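PDB 4EBY: chitin elicitor receptor kinase 1 from Arabidopsis thaliana, which binds chitin oligomers through its LysM ectodomain and, as a receptor-like kinase activated by chitin-induced dimerization, signals in plant immunity. Local coordinates for the glycan on Asn99. Residues are numbered along the deposited sequence; one frame, centred on the assembly and turned at random.

The glycan on Asn99. Residues 13, 15-16, 90, 94-95, 98-99, 149. With NAG (2-acetamido-2-deoxy-beta-D-glucopyranose), chain B; NAG (2-acetamido-2-deoxy-beta-D-glucopyranose), chain C; NAG (2-acetamido-2-deoxy-beta-D-glucopyranose), chain D.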
loop_
_atom_site.group_PDB
_atom_site.type_symbol
_atom_site.label_atom_id
_atom_site.label_comp_id
_atom_site.label_asym_id
_atom_site.label_seq_id
_atom_site.Cartn_x
_atom_site.Cartn_y
_atom_site.Cartn_z
ATOM N N TYR A 13 -2.027 -5.178 6.036
ATOM C CA TYR A 13 -2.734 -5.874 7.106
ATOM C C TYR A 13 -1.933 -7.077 7.612
ATOM O O TYR A 13 -1.340 -7.807 6.814
ATOM C CB TYR A 13 -4.101 -6.331 6.599
ATOM C CG TYR A 13 -4.895 -7.099 7.621
ATOM C CD1 TYR A 13 -5.629 -6.435 8.591
ATOM C CD2 TYR A 13 -4.909 -8.493 7.616
ATOM C CE1 TYR A 13 -6.355 -7.133 9.552
ATOM C CE2 TYR A 13 -5.646 -9.203 8.569
ATOM C CZ TYR A 13 -6.365 -8.514 9.530
ATOM O OH TYR A 13 -7.102 -9.213 10.476
ATOM N N GLU A 15 -1.453 -10.671 9.211
ATOM C CA GLU A 15 -1.933 -11.977 9.611
ATOM C C GLU A 15 -0.890 -13.065 9.334
ATOM O O GLU A 15 0.040 -12.868 8.554
ATOM C CB GLU A 15 -3.263 -12.308 8.954
ATOM C CG GLU A 15 -3.147 -12.512 7.485
ATOM C CD GLU A 15 -4.503 -12.740 6.804
ATOM O OE1 GLU A 15 -4.526 -12.666 5.565
ATOM O OE2 GLU A 15 -5.526 -13.006 7.491
ATOM N N ASN A 16 -1.062 -14.199 10.001
ATOM C CA ASN A 16 -0.222 -15.376 9.817
ATOM C C ASN A 16 1.231 -15.102 10.156
ATOM O O ASN A 16 2.118 -15.788 9.657
ATOM C CB ASN A 16 -0.303 -15.931 8.380
ATOM C CG ASN A 16 -1.584 -16.702 8.109
ATOM O OD1 ASN A 16 -2.390 -16.931 9.004
ATOM N ND2 ASN A 16 -1.770 -17.090 6.839
ATOM N N GLU A 90 -0.279 -16.048 -6.963
ATOM C CA GLU A 90 -1.410 -15.869 -6.057
ATOM C C GLU A 90 -0.901 -15.590 -4.645
ATOM O O GLU A 90 -1.314 -14.627 -3.998
ATOM C CB GLU A 90 -2.315 -17.113 -6.043
ATOM C CG GLU A 90 -3.486 -16.962 -5.077
ATOM C CD GLU A 90 -4.078 -18.287 -4.621
ATOM O OE1 GLU A 90 -3.313 -19.249 -4.387
ATOM O OE2 GLU A 90 -5.317 -18.356 -4.483
ATOM N N ILE A 94 -1.556 -12.146 -2.452
ATOM C CA ILE A 94 -2.537 -12.131 -1.364
ATOM C C ILE A 94 -1.898 -12.140 0.013
ATOM O O ILE A 94 -2.475 -11.626 0.972
ATOM C CB ILE A 94 -3.592 -13.263 -1.460
ATOM C CG1 ILE A 94 -3.004 -14.617 -1.070
ATOM C CG2 ILE A 94 -4.233 -13.288 -2.846
ATOM C CD1 ILE A 94 -4.059 -15.694 -0.876
ATOM N N SER A 95 -0.702 -12.718 0.093
ATOM C CA SER A 95 -0.019 -12.875 1.362
ATOM C C SER A 95 1.208 -11.965 1.475
ATOM O O SER A 95 1.228 -11.042 2.302
ATOM C CB SER A 95 0.360 -14.352 1.559
ATOM O OG SER A 95 0.945 -14.538 2.834
ATOM N N ALA A 98 -0.037 -8.609 0.790
ATOM C CA ALA A 98 -1.243 -8.275 1.543
ATOM C C ALA A 98 -2.294 -7.542 0.707
ATOM O O ALA A 98 -2.888 -6.553 1.151
ATOM C CB ALA A 98 -0.873 -7.437 2.771
ATOM N N ASN A 99 -2.504 -8.054 -0.498
ATOM C CA ASN A 99 -3.476 -7.488 -1.450
ATOM C C ASN A 99 -3.207 -6.079 -1.949
ATOM O O ASN A 99 -4.112 -5.429 -2.515
ATOM C CB ASN A 99 -4.899 -7.643 -0.923
ATOM C CG ASN A 99 -5.261 -9.093 -0.724
ATOM O OD1 ASN A 99 -5.054 -9.920 -1.623
ATOM N ND2 ASN A 99 -5.768 -9.418 0.475
ATOM N N ARG A 149 -10.975 -5.036 3.391
ATOM C CA ARG A 149 -11.239 -6.329 4.022
ATOM C C ARG A 149 -12.702 -6.422 4.415
ATOM O O ARG A 149 -13.392 -5.407 4.485
ATOM C CB ARG A 149 -10.349 -6.505 5.242
ATOM C CG ARG A 149 -8.894 -6.757 4.849
ATOM C CD ARG A 149 -8.003 -7.004 6.056
ATOM N NE ARG A 149 -8.620 -7.998 6.915
ATOM C CZ ARG A 149 -8.506 -9.307 6.743
ATOM N NH1 ARG A 149 -7.745 -9.794 5.772
ATOM N NH2 ARG A 149 -9.148 -10.131 7.561
HETATM C C1 NAG B . -6.035 -10.830 0.669
HETATM C C2 NAG B . -6.023 -11.056 2.187
HETATM C C3 NAG B . -6.429 -12.496 2.525
HETATM C C4 NAG B . -7.684 -12.941 1.782
HETATM C C5 NAG B . -7.618 -12.537 0.312
HETATM C C6 NAG B . -8.915 -12.844 -0.433
HETATM C C7 NAG B . -4.442 -10.012 3.747
HETATM C C8 NAG B . -3.026 -9.955 4.278
HETATM N N2 NAG B . -4.694 -10.809 2.703
HETATM O O3 NAG B . -6.613 -12.659 3.923
HETATM O O4 NAG B . -7.787 -14.350 1.864
HETATM O O5 NAG B . -7.342 -11.152 0.201
HETATM O O6 NAG B . -9.965 -12.107 0.162
HETATM O O7 NAG B . -5.316 -9.327 4.277
HETATM C C1 NAG C . -9.097 -14.950 2.131
HETATM C C2 NAG C . -9.120 -16.385 1.612
HETATM C C3 NAG C . -10.353 -17.116 2.127
HETATM C C4 NAG C . -10.399 -17.020 3.645
HETATM C C5 NAG C . -10.292 -15.570 4.109
HETATM C C6 NAG C . -10.153 -15.530 5.624
HETATM C C7 NAG C . -8.038 -16.813 -0.514
HETATM C C8 NAG C . -8.115 -16.733 -2.010
HETATM N N2 NAG C . -9.108 -16.398 0.161
HETATM O O3 NAG C . -10.316 -18.472 1.725
HETATM O O4 NAG C . -11.603 -17.584 4.124
HETATM O O5 NAG C . -9.172 -14.904 3.541
HETATM O O6 NAG C . -10.131 -14.184 6.045
HETATM O O7 NAG C . -7.028 -17.241 0.040
HETATM C C1 NAG D . -2.995 -17.817 6.580
HETATM C C2 NAG D . -3.269 -17.488 5.104
HETATM C C3 NAG D . -4.464 -18.258 4.559
HETATM C C4 NAG D . -4.335 -19.736 4.889
HETATM C C5 NAG D . -3.940 -19.962 6.349
HETATM C C6 NAG D . -3.674 -21.440 6.613
HETATM C C7 NAG D . -2.727 -15.415 4.008
HETATM C C8 NAG D . -2.654 -13.913 4.110
HETATM N N2 NAG D . -3.474 -16.068 4.898
HETATM O O3 NAG D . -4.545 -18.081 3.150
HETATM O O4 NAG D . -5.572 -20.370 4.650
HETATM O O5 NAG D . -2.786 -19.207 6.676
HETATM O O6 NAG D . -2.655 -21.895 5.747
HETATM O O7 NAG D . -2.103 -15.998 3.122
HETATM O O HOH W 1 -6.592 -7.772 2.522
#
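The acetamide oxygen O7 of NAG (chain B) is held by two polar partners: Arg149 NH1 at 2.9 Å and a water that O7 meets at 2.7 Å. Arg149 donates roughly in the plane of its guanidinium but along a bent path, 131° at the hydrogen. The same water lies 2.8 Å from Asn99 ND2, so it bridges the glycosylated amide and the sugar's own acetamide. Arg149 bends at chi3, and its guanidinium lies nearly parallel over one face of the Tyr13 ring, with NE 3.4 Å above the ring plane near its centre; this packing should help fix the donor. O7 lies obliquely off the same face of the Tyr13 ring, nearest CD2. The other polar atom of the acetamide, N2, donates to the backbone carbonyl O of Ile94 at 2.9 Å, nearly straight (161° at the hydrogen) and in the carbonyl plane. With both its polar atoms engaged, the acetamide's rotation is restrained, and its methyl C8 packs on Ala98 CB at 3.6 Å. Glu15 starts from the crowded first torsion (chi1 68°) and then extends, bringing OE1 to the sugar hydroxyl O3 at 2.7 Å, received on the syn lone pair. CG and the carboxylate carbon of Glu15 also lie against the acetyl methyl C8 of NAG (chain D), which is N-linked to Asn16, so Glu15 sits between two glycans. NAG (chain C), the outer sugar, is poorly ordered and much less covered by protein. The covalent ND2–C1 bond of Asn99, 1.5 Å long, identifies this as an N-glycosylation site rather than a chitin-binding groove; the well-buried first sugar joins residues from separate segments of the ectodomain and probably stabilises their packing.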